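Local atomic coordinates of uncharacterized protein (Leishmania major, PDB entry 2B4W), a protein that is of unknown function but belongs to a family related to the beta-fructosidase-like proteins, and probably folds as a five-bladed beta-propeller. Residues N193-L198 with V203-H208; Y295-K298 with T302-G305; Y224-F229 with V277-G282. One frame throughout, in Å; residues are numbered along the deposited sequence.

Contact 1: residues N193-L198 with V203-H208; sequences NQAYLL and VGCIGH
Asn-193 and His-208 meet nearly at right angles. Asn-193 OD1 lies in the plane of the imidazole, at its edge, and accepts an almost straight hydrogen bond from His-208 ND1 (3.0 Å, 169° at the hydrogen), with the amide and ring planes 50° apart. With CG set between the backbone N and the carbonyl carbon (chi1 63°), His-208 brings ND1 up to this oxygen.

Tyr-196 and Ile-206 share one face of the sheet, where Tyr-196 CE1 comes to 3.8 Å from Ile-206 CG1. Gly-204, opposite Tyr-196 across the strands, sets its O at the edge of the tyrosine ring, 3.5 Å from Tyr-196 CD1, and the same O accepts from Tyr-196 N. The tyrosine hydroxyl reaches on to the carbonyl of Ile-269.

Strands 188-198 and 203-211 form an antiparallel beta hairpin, interrupted by a classic beta bulge: Asn-193 N and Gln-194 N both donate to Ile-206 O, at 2.8 and 3.0 Å. Gln-194 O in turn accepts from Ile-206 N.

On the other face Ala-195 CB touches Val-203 CG1 at 4.1 Å, and both residues pack on Phe-148 of strand 145-149. Near the turn, the branch carbon Leu-198 CG lies 3.7 Å from Gly-204 N.

Contact 2: residues Y295-K298 with T302-G305; sequences YPFK and TIIG
Tyr-295 and Phe-297 meet Thr-302 and Ile-303 without any backbone hydrogen bond between the two segments, the nearest CA atoms, those of Phe-297 and Thr-302, being 7.8 Å apart. Side chains from both segments make the contact. Tyr-295, in the irregular segment 295-298, extends its ring toward segment 302-305 with CG opposite the backbone N (chi1 -174°), so that the hydroxyl end arrives where Thr-302 joins Ile-303: Tyr-295 OH is 3.6 Å from Thr-302 CA. Its polar need is met close by, through a hydrogen bond with the carbonyl O of Gly-301.

Ile-303 approaches with its longer branch. Its CD1 lies in the plane of the tyrosine ring, against the edge, 3.9 Å from Tyr-295 CE1, while Ile-303 CG1 stands 3.8 Å from Tyr-295 OH. The methyl CD1 of Ile-303 also comes to the edge of the Phe-297 ring, 4.4 Å from Phe-297 CE2, and is thus bordered by two aromatic edges.

Neighbouring residues support the two rings. Pro-296 CG sits over the centre of the Phe-297 ring, 4.1 Å above its plane, and Phe-297 N lies over one face of Tyr-295, offset toward the rim. Leu-198, Ile-269 and Met-271 add apolar contacts around Ile-303.

The arrangement is a loop leading from strand 287-293 into the short, weakly bonded strand 303-304, which is added to the edge of a five-stranded antiparallel sheet beside strand 188-198.

Contact 3: residues Y224-F229 with V277-G282; sequences YVNYAF and VDLYSG
A single hydrogen bond joins Asn-226 to Ser-281: the amide nitrogen ND2 of Asn-226 donates to Ser-281 OG at 2.8 Å, with an angle of 156° at the hydrogen and the oxygen only 14° out of the amide plane. Ser-281 OG, turned to the side opposite its backbone N (chi1 -165°) in the direction of the asparagine, passes the chain of bonds on by donating to the carbonyl O of Gly-282 at 3.0 Å, from a position tilted out of that carbonyl plane. Because its proton goes to Gly-282 O, the hydroxyl accepts from the amide, which settles ND2 on this side; Asn-226 OD1 is hydrogen-bonded to Tyr-250 OH.

Strand 223-231 belongs to the five-stranded antiparallel sheet, whereas strand 277-283 belongs to the mixed sheet, so the Asn-226 to Ser-281 bond runs between two sheets, consistent with neighbouring blades of a propeller. The backbones stay well apart, with 7.8 Å between Asn-226 CA and Ser-281 CA.

Van der Waals contact comes from Leu-279, which crosses the asparagine side chain obliquely and lays its methyl CD2 3.6 Å from Asn-226 OD1 and 4.0 Å from Asn-226 CG. Leu-279 also packs on Ile-206 and Ile-269.

Along the chain contact 1 comes first; contact 3 spans the stretch from strand 223-231 to strand 277-283, and contact 2 follows near the C-terminal end. Their centres lie about 9 Å apart for contacts 1 and 2, 10 Å for contacts 1 and 3 and 14 Å for contacts 2 and 3. One five-stranded antiparallel sheet connects all three: strand 203-211 of contact 1 pairs with strand 223-231 of contact 3, and strand 188-198 with strand 303-304 of contact 2. Phe-297 packs against Gly-204, and Val-277 against Tyr-295. The C-terminal segment thus completes a sheet built earlier in the sequence, while contact 3 ties that sheet to its neighbour.

Contact 1: residues N193-L198 with V203-H208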
loop_
_atom_site.group_PDB
_atom_site.type_symbol
_atom_site.label_atom_id
_atom_site.label_comp_id
_atom_site.label_asym_id
_atom_site.label_seq_id
_atom_site.Cartn_x
_atom_site.Cartn_y
_atom_site.Cartn_z
ATOM N N ASN A 193 1.189 -1.264 -3.979
ATOM C CA ASN A 193 0.865 -1.139 -2.564
ATOM C C ASN A 193 -0.640 -1.292 -2.368
ATOM O O ASN A 193 -1.092 -1.863 -1.390
ATOM C CB ASN A 193 1.358 0.197 -2.022
ATOM C CG ASN A 193 2.872 0.205 -1.835
ATOM O OD1 ASN A 193 3.603 0.630 -2.720
ATOM N ND2 ASN A 193 3.277 -0.294 -0.672
ATOM N N GLN A 194 -1.422 -0.759 -3.306
ATOM C CA GLN A 194 -2.868 -0.930 -3.283
ATOM C C GLN A 194 -3.366 -0.954 -4.732
ATOM O O GLN A 194 -3.067 -0.018 -5.494
ATOM C CB GLN A 194 -3.546 0.155 -2.450
ATOM C CG GLN A 194 -5.024 -0.085 -2.128
ATOM C CD GLN A 194 -5.161 -1.177 -1.089
ATOM O OE1 GLN A 194 -4.278 -1.343 -0.248
ATOM N NE2 GLN A 194 -6.240 -1.942 -1.131
ATOM N N ALA A 195 -4.091 -2.026 -5.045
ATOM C CA ALA A 195 -4.805 -2.214 -6.299
ATOM C C ALA A 195 -6.311 -1.985 -6.164
ATOM O O ALA A 195 -6.987 -2.319 -5.197
ATOM C CB ALA A 195 -4.544 -3.587 -6.904
ATOM N N TYR A 196 -6.864 -1.372 -7.205
ATOM C CA TYR A 196 -8.250 -0.966 -7.320
ATOM C C TYR A 196 -8.880 -1.507 -8.597
ATOM O O TYR A 196 -8.199 -1.509 -9.623
ATOM C CB TYR A 196 -8.380 0.566 -7.357
ATOM C CG TYR A 196 -7.840 1.201 -6.081
ATOM C CD1 TYR A 196 -6.496 1.432 -5.895
ATOM C CD2 TYR A 196 -8.727 1.537 -5.058
ATOM C CE1 TYR A 196 -6.007 2.007 -4.733
ATOM C CE2 TYR A 196 -8.252 2.103 -3.898
ATOM C CZ TYR A 196 -6.899 2.335 -3.742
ATOM O OH TYR A 196 -6.439 2.893 -2.564
ATOM N N LEU A 197 -10.140 -1.913 -8.501
ATOM C CA LEU A 197 -10.898 -2.269 -9.689
ATOM C C LEU A 197 -11.598 -1.031 -10.244
ATOM O O LEU A 197 -12.292 -0.317 -9.525
ATOM C CB LEU A 197 -11.954 -3.337 -9.413
ATOM C CG LEU A 197 -12.952 -3.632 -10.548
ATOM C CD1 LEU A 197 -12.210 -4.269 -11.711
ATOM C CD2 LEU A 197 -14.090 -4.527 -10.075
ATOM N N LEU A 198 -11.396 -0.811 -11.531
ATOM C CA LEU A 198 -11.987 0.299 -12.250
ATOM C C LEU A 198 -13.183 -0.131 -13.072
ATOM O O LEU A 198 -13.234 -1.241 -13.591
ATOM C CB LEU A 198 -10.929 0.915 -13.187
ATOM C CG LEU A 198 -9.634 1.349 -12.500
ATOM C CD1 LEU A 198 -8.688 2.052 -13.473
ATOM C CD2 LEU A 198 -9.953 2.257 -11.322
ATOM N N VAL A 203 -7.287 -2.390 -14.051
ATOM C CA VAL A 203 -6.849 -2.303 -12.659
ATOM C C VAL A 203 -5.992 -1.069 -12.405
ATOM O O VAL A 203 -4.937 -0.898 -12.997
ATOM C CB VAL A 203 -6.059 -3.561 -12.254
ATOM C CG1 VAL A 203 -5.524 -3.411 -10.833
ATOM C CG2 VAL A 203 -6.928 -4.808 -12.375
ATOM N N GLY A 204 -6.487 -0.229 -11.509
ATOM C CA GLY A 204 -5.775 0.916 -11.012
ATOM C C GLY A 204 -4.819 0.517 -9.901
ATOM O O GLY A 204 -5.237 0.077 -8.831
ATOM N N CYS A 205 -3.512 0.665 -10.133
ATOM C CA CYS A 205 -2.581 0.438 -9.038
ATOM C C CYS A 205 -1.926 1.717 -8.530
ATOM O O CYS A 205 -1.514 2.627 -9.276
ATOM C CB CYS A 205 -1.476 -0.551 -9.421
ATOM S SG CYS A 205 -2.048 -2.053 -10.231
ATOM N N ILE A 206 -1.817 1.739 -7.189
ATOM C CA ILE A 206 -1.037 2.731 -6.471
ATOM C C ILE A 206 0.187 2.042 -5.906
ATOM O O ILE A 206 0.057 1.039 -5.207
ATOM C CB ILE A 206 -1.860 3.387 -5.352
ATOM C CG1 ILE A 206 -3.111 4.099 -5.879
ATOM C CG2 ILE A 206 -1.023 4.324 -4.493
ATOM C CD1 ILE A 206 -2.755 5.236 -6.821
ATOM N N GLY A 207 1.398 2.519 -6.184
ATOM C CA GLY A 207 2.554 1.821 -5.607
ATOM C C GLY A 207 3.775 2.689 -5.445
ATOM O O GLY A 207 3.669 3.897 -5.273
ATOM N N HIS A 208 4.952 2.068 -5.507
ATOM C CA HIS A 208 6.204 2.781 -5.336
ATOM C C HIS A 208 7.155 2.499 -6.499
ATOM O O HIS A 208 7.190 1.371 -6.998
ATOM C CB HIS A 208 6.864 2.438 -4.007
ATOM C CG HIS A 208 7.328 1.073 -3.665
ATOM N ND1 HIS A 208 6.503 0.059 -3.228
ATOM C CD2 HIS A 208 8.582 0.538 -3.653
ATOM C CE1 HIS A 208 7.219 -1.033 -2.991
ATOM N NE2 HIS A 208 8.491 -0.770 -3.244
#

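Contact 2: residues Y295-K298 with T302-G305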
loop_
_atom_site.group_PDB
_atom_site.type_symbol
_atom_site.label_atom_id
_atom_site.label_comp_id
_atom_site.label_asym_id
_atom_site.label_seq_id
_atom_site.Cartn_x
_atom_site.Cartn_y
_atom_site.Cartn_z
ATOM N N TYR A 295 -7.515 12.755 -9.288
ATOM C CA TYR A 295 -7.768 11.367 -9.617
ATOM C C TYR A 295 -6.699 10.844 -10.570
ATOM O O TYR A 295 -6.498 11.339 -11.677
ATOM C CB TYR A 295 -9.122 11.164 -10.262
ATOM C CG TYR A 295 -9.519 9.722 -10.500
ATOM C CD1 TYR A 295 -9.643 8.827 -9.452
ATOM C CD2 TYR A 295 -9.769 9.246 -11.783
ATOM C CE1 TYR A 295 -10.012 7.509 -9.658
ATOM C CE2 TYR A 295 -10.130 7.924 -12.011
ATOM C CZ TYR A 295 -10.257 7.067 -10.937
ATOM O OH TYR A 295 -10.617 5.754 -11.135
ATOM N N PRO A 296 -5.991 9.807 -10.141
ATOM C CA PRO A 296 -4.865 9.349 -10.952
ATOM C C PRO A 296 -5.130 8.267 -11.988
ATOM O O PRO A 296 -4.173 7.740 -12.576
ATOM C CB PRO A 296 -3.966 8.775 -9.839
ATOM C CG PRO A 296 -4.929 8.172 -8.881
ATOM C CD PRO A 296 -6.152 9.045 -8.898
ATOM N N PHE A 297 -6.363 7.882 -12.264
ATOM C CA PHE A 297 -6.601 6.890 -13.313
ATOM C C PHE A 297 -7.534 7.487 -14.368
ATOM O O PHE A 297 -8.287 6.763 -15.031
ATOM C CB PHE A 297 -7.215 5.606 -12.755
ATOM C CG PHE A 297 -6.594 5.029 -11.497
ATOM C CD1 PHE A 297 -5.247 4.720 -11.455
ATOM C CD2 PHE A 297 -7.351 4.801 -10.361
ATOM C CE1 PHE A 297 -4.659 4.188 -10.319
ATOM C CE2 PHE A 297 -6.770 4.276 -9.216
ATOM C CZ PHE A 297 -5.414 3.984 -9.182
ATOM N N LYS A 298 -7.457 8.813 -14.483
ATOM C CA LYS A 298 -8.279 9.579 -15.410
ATOM C C LYS A 298 -8.327 8.929 -16.791
ATOM O O LYS A 298 -7.326 8.527 -17.372
ATOM C CB LYS A 298 -7.779 11.021 -15.501
ATOM N N THR A 302 -13.842 4.953 -13.294
ATOM C CA THR A 302 -14.031 5.134 -11.890
ATOM C C THR A 302 -13.743 3.866 -11.091
ATOM O O THR A 302 -13.822 2.743 -11.582
ATOM C CB THR A 302 -15.487 5.567 -11.569
ATOM O OG1 THR A 302 -16.420 4.562 -12.012
ATOM C CG2 THR A 302 -15.819 6.860 -12.304
ATOM N N ILE A 303 -13.434 4.101 -9.816
ATOM C CA ILE A 303 -13.235 2.999 -8.884
ATOM C C ILE A 303 -14.553 2.329 -8.482
ATOM O O ILE A 303 -15.547 2.945 -8.115
ATOM C CB ILE A 303 -12.500 3.414 -7.604
ATOM C CG1 ILE A 303 -11.071 3.877 -7.906
ATOM C CG2 ILE A 303 -12.588 2.300 -6.569
ATOM C CD1 ILE A 303 -10.486 4.809 -6.879
ATOM N N ILE A 304 -14.530 0.997 -8.540
ATOM C CA ILE A 304 -15.593 0.089 -8.181
ATOM C C ILE A 304 -15.364 -0.542 -6.814
ATOM O O ILE A 304 -14.317 -1.144 -6.568
ATOM C CB ILE A 304 -15.702 -1.049 -9.208
ATOM C CG1 ILE A 304 -15.862 -0.537 -10.639
ATOM C CG2 ILE A 304 -16.833 -1.998 -8.805
ATOM C CD1 ILE A 304 -17.246 0.004 -10.919
ATOM N N GLY A 305 -16.347 -0.419 -5.922
ATOM C CA GLY A 305 -16.185 -1.050 -4.615
ATOM C C GLY A 305 -15.519 -0.090 -3.648
ATOM O O GLY A 305 -15.185 1.043 -3.992
#

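Contact 3: residues Y224-F229 with V277-G282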
loop_
_atom_site.group_PDB
_atom_site.type_symbol
_atom_site.label_atom_id
_atom_site.label_comp_id
_atom_site.label_asym_id
_atom_site.label_seq_id
_atom_site.Cartn_x
_atom_site.Cartn_y
_atom_site.Cartn_z
ATOM N N TYR A 224 12.400 6.867 -3.323
ATOM C CA TYR A 224 11.102 6.196 -3.410
ATOM C C TYR A 224 10.044 7.261 -3.701
ATOM O O TYR A 224 9.845 8.208 -2.928
ATOM C CB TYR A 224 10.752 5.412 -2.150
ATOM C CG TYR A 224 11.407 4.071 -1.935
ATOM C CD1 TYR A 224 12.795 3.927 -1.936
ATOM C CD2 TYR A 224 10.650 2.926 -1.718
ATOM C CE1 TYR A 224 13.393 2.693 -1.736
ATOM C CE2 TYR A 224 11.237 1.687 -1.516
ATOM C CZ TYR A 224 12.616 1.575 -1.528
ATOM O OH TYR A 224 13.213 0.348 -1.329
ATOM N N VAL A 225 9.354 7.125 -4.837
ATOM C CA VAL A 225 8.250 8.038 -5.105
ATOM C C VAL A 225 6.925 7.292 -5.193
ATOM O O VAL A 225 6.829 6.094 -5.378
ATOM C CB VAL A 225 8.421 8.858 -6.394
ATOM C CG1 VAL A 225 9.861 9.318 -6.543
ATOM C CG2 VAL A 225 7.970 8.042 -7.592
ATOM N N ASN A 226 5.841 8.054 -5.031
ATOM C CA ASN A 226 4.524 7.439 -5.109
ATOM C C ASN A 226 4.196 7.302 -6.593
ATOM O O ASN A 226 4.388 8.276 -7.329
ATOM C CB ASN A 226 3.470 8.274 -4.420
ATOM C CG ASN A 226 3.634 8.551 -2.956
ATOM O OD1 ASN A 226 3.424 9.687 -2.520
ATOM N ND2 ASN A 226 3.964 7.571 -2.139
ATOM N N TYR A 227 3.732 6.137 -6.995
ATOM C CA TYR A 227 3.564 5.787 -8.398
ATOM C C TYR A 227 2.207 5.204 -8.732
ATOM O O TYR A 227 1.614 4.445 -7.970
ATOM C CB TYR A 227 4.670 4.780 -8.745
ATOM C CG TYR A 227 5.065 4.672 -10.188
ATOM C CD1 TYR A 227 5.809 5.662 -10.815
ATOM C CD2 TYR A 227 4.701 3.560 -10.931
ATOM C CE1 TYR A 227 6.159 5.527 -12.142
ATOM C CE2 TYR A 227 5.043 3.419 -12.253
ATOM C CZ TYR A 227 5.779 4.421 -12.850
ATOM O OH TYR A 227 6.126 4.282 -14.172
ATOM N N ALA A 228 1.653 5.553 -9.901
ATOM C CA ALA A 228 0.386 4.960 -10.331
ATOM C C ALA A 228 0.523 4.449 -11.755
ATOM O O ALA A 228 1.302 5.007 -12.528
ATOM C CB ALA A 228 -0.772 5.946 -10.272
ATOM N N PHE A 229 -0.220 3.416 -12.103
ATOM C CA PHE A 229 -0.393 2.942 -13.453
ATOM C C PHE A 229 -1.707 2.169 -13.555
ATOM O O PHE A 229 -2.328 1.818 -12.550
ATOM C CB PHE A 229 0.770 2.047 -13.906
ATOM C CG PHE A 229 0.974 0.846 -13.000
ATOM C CD1 PHE A 229 1.791 0.970 -11.884
ATOM C CD2 PHE A 229 0.360 -0.363 -13.243
ATOM C CE1 PHE A 229 1.964 -0.114 -11.046
ATOM C CE2 PHE A 229 0.511 -1.446 -12.403
ATOM C CZ PHE A 229 1.342 -1.301 -11.308
ATOM N N VAL A 277 -8.705 12.667 -4.819
ATOM C CA VAL A 277 -8.386 11.564 -3.922
ATOM C C VAL A 277 -7.430 11.993 -2.813
ATOM O O VAL A 277 -6.573 12.866 -2.968
ATOM C CB VAL A 277 -7.807 10.352 -4.665
ATOM C CG1 VAL A 277 -8.777 9.876 -5.745
ATOM C CG2 VAL A 277 -6.431 10.666 -5.239
ATOM N N ASP A 278 -7.572 11.343 -1.655
ATOM C CA ASP A 278 -6.535 11.455 -0.639
ATOM C C ASP A 278 -5.577 10.266 -0.795
ATOM O O ASP A 278 -5.968 9.104 -0.699
ATOM C CB ASP A 278 -7.067 11.473 0.785
ATOM C CG ASP A 278 -7.848 12.703 1.165
ATOM O OD1 ASP A 278 -7.402 13.818 0.808
ATOM O OD2 ASP A 278 -8.886 12.541 1.852
ATOM N N LEU A 279 -4.326 10.598 -1.031
ATOM C CA LEU A 279 -3.200 9.701 -1.007
ATOM C C LEU A 279 -2.537 9.667 0.371
ATOM O O LEU A 279 -2.057 10.686 0.867
ATOM C CB LEU A 279 -2.192 10.171 -2.054
ATOM C CG LEU A 279 -0.924 9.341 -2.211
ATOM C CD1 LEU A 279 -1.275 7.900 -2.565
ATOM C CD2 LEU A 279 -0.045 9.961 -3.285
ATOM N N TYR A 280 -2.516 8.487 0.951
ATOM C CA TYR A 280 -1.832 8.117 2.179
ATOM C C TYR A 280 -0.531 7.414 1.835
ATOM O O TYR A 280 -0.456 6.547 0.954
ATOM C CB TYR A 280 -2.737 7.229 3.029
ATOM C CG TYR A 280 -3.965 7.946 3.548
ATOM C CD1 TYR A 280 -5.094 8.176 2.780
ATOM C CD2 TYR A 280 -3.963 8.405 4.858
ATOM C CE1 TYR A 280 -6.199 8.841 3.300
ATOM C CE2 TYR A 280 -5.050 9.061 5.375
ATOM C CZ TYR A 280 -6.171 9.279 4.600
ATOM O OH TYR A 280 -7.220 9.948 5.182
ATOM N N SER A 281 0.523 7.834 2.546
ATOM C CA SER A 281 1.836 7.296 2.265
ATOM C C SER A 281 2.715 7.245 3.509
ATOM O O SER A 281 2.585 8.109 4.372
ATOM C CB SER A 281 2.566 8.169 1.243
ATOM O OG SER A 281 3.690 7.501 0.682
ATOM N N GLY A 282 3.583 6.231 3.523
ATOM C CA GLY A 282 4.687 6.268 4.481
ATOM C C GLY A 282 5.637 7.365 3.993
ATOM O O GLY A 282 5.796 7.532 2.787
#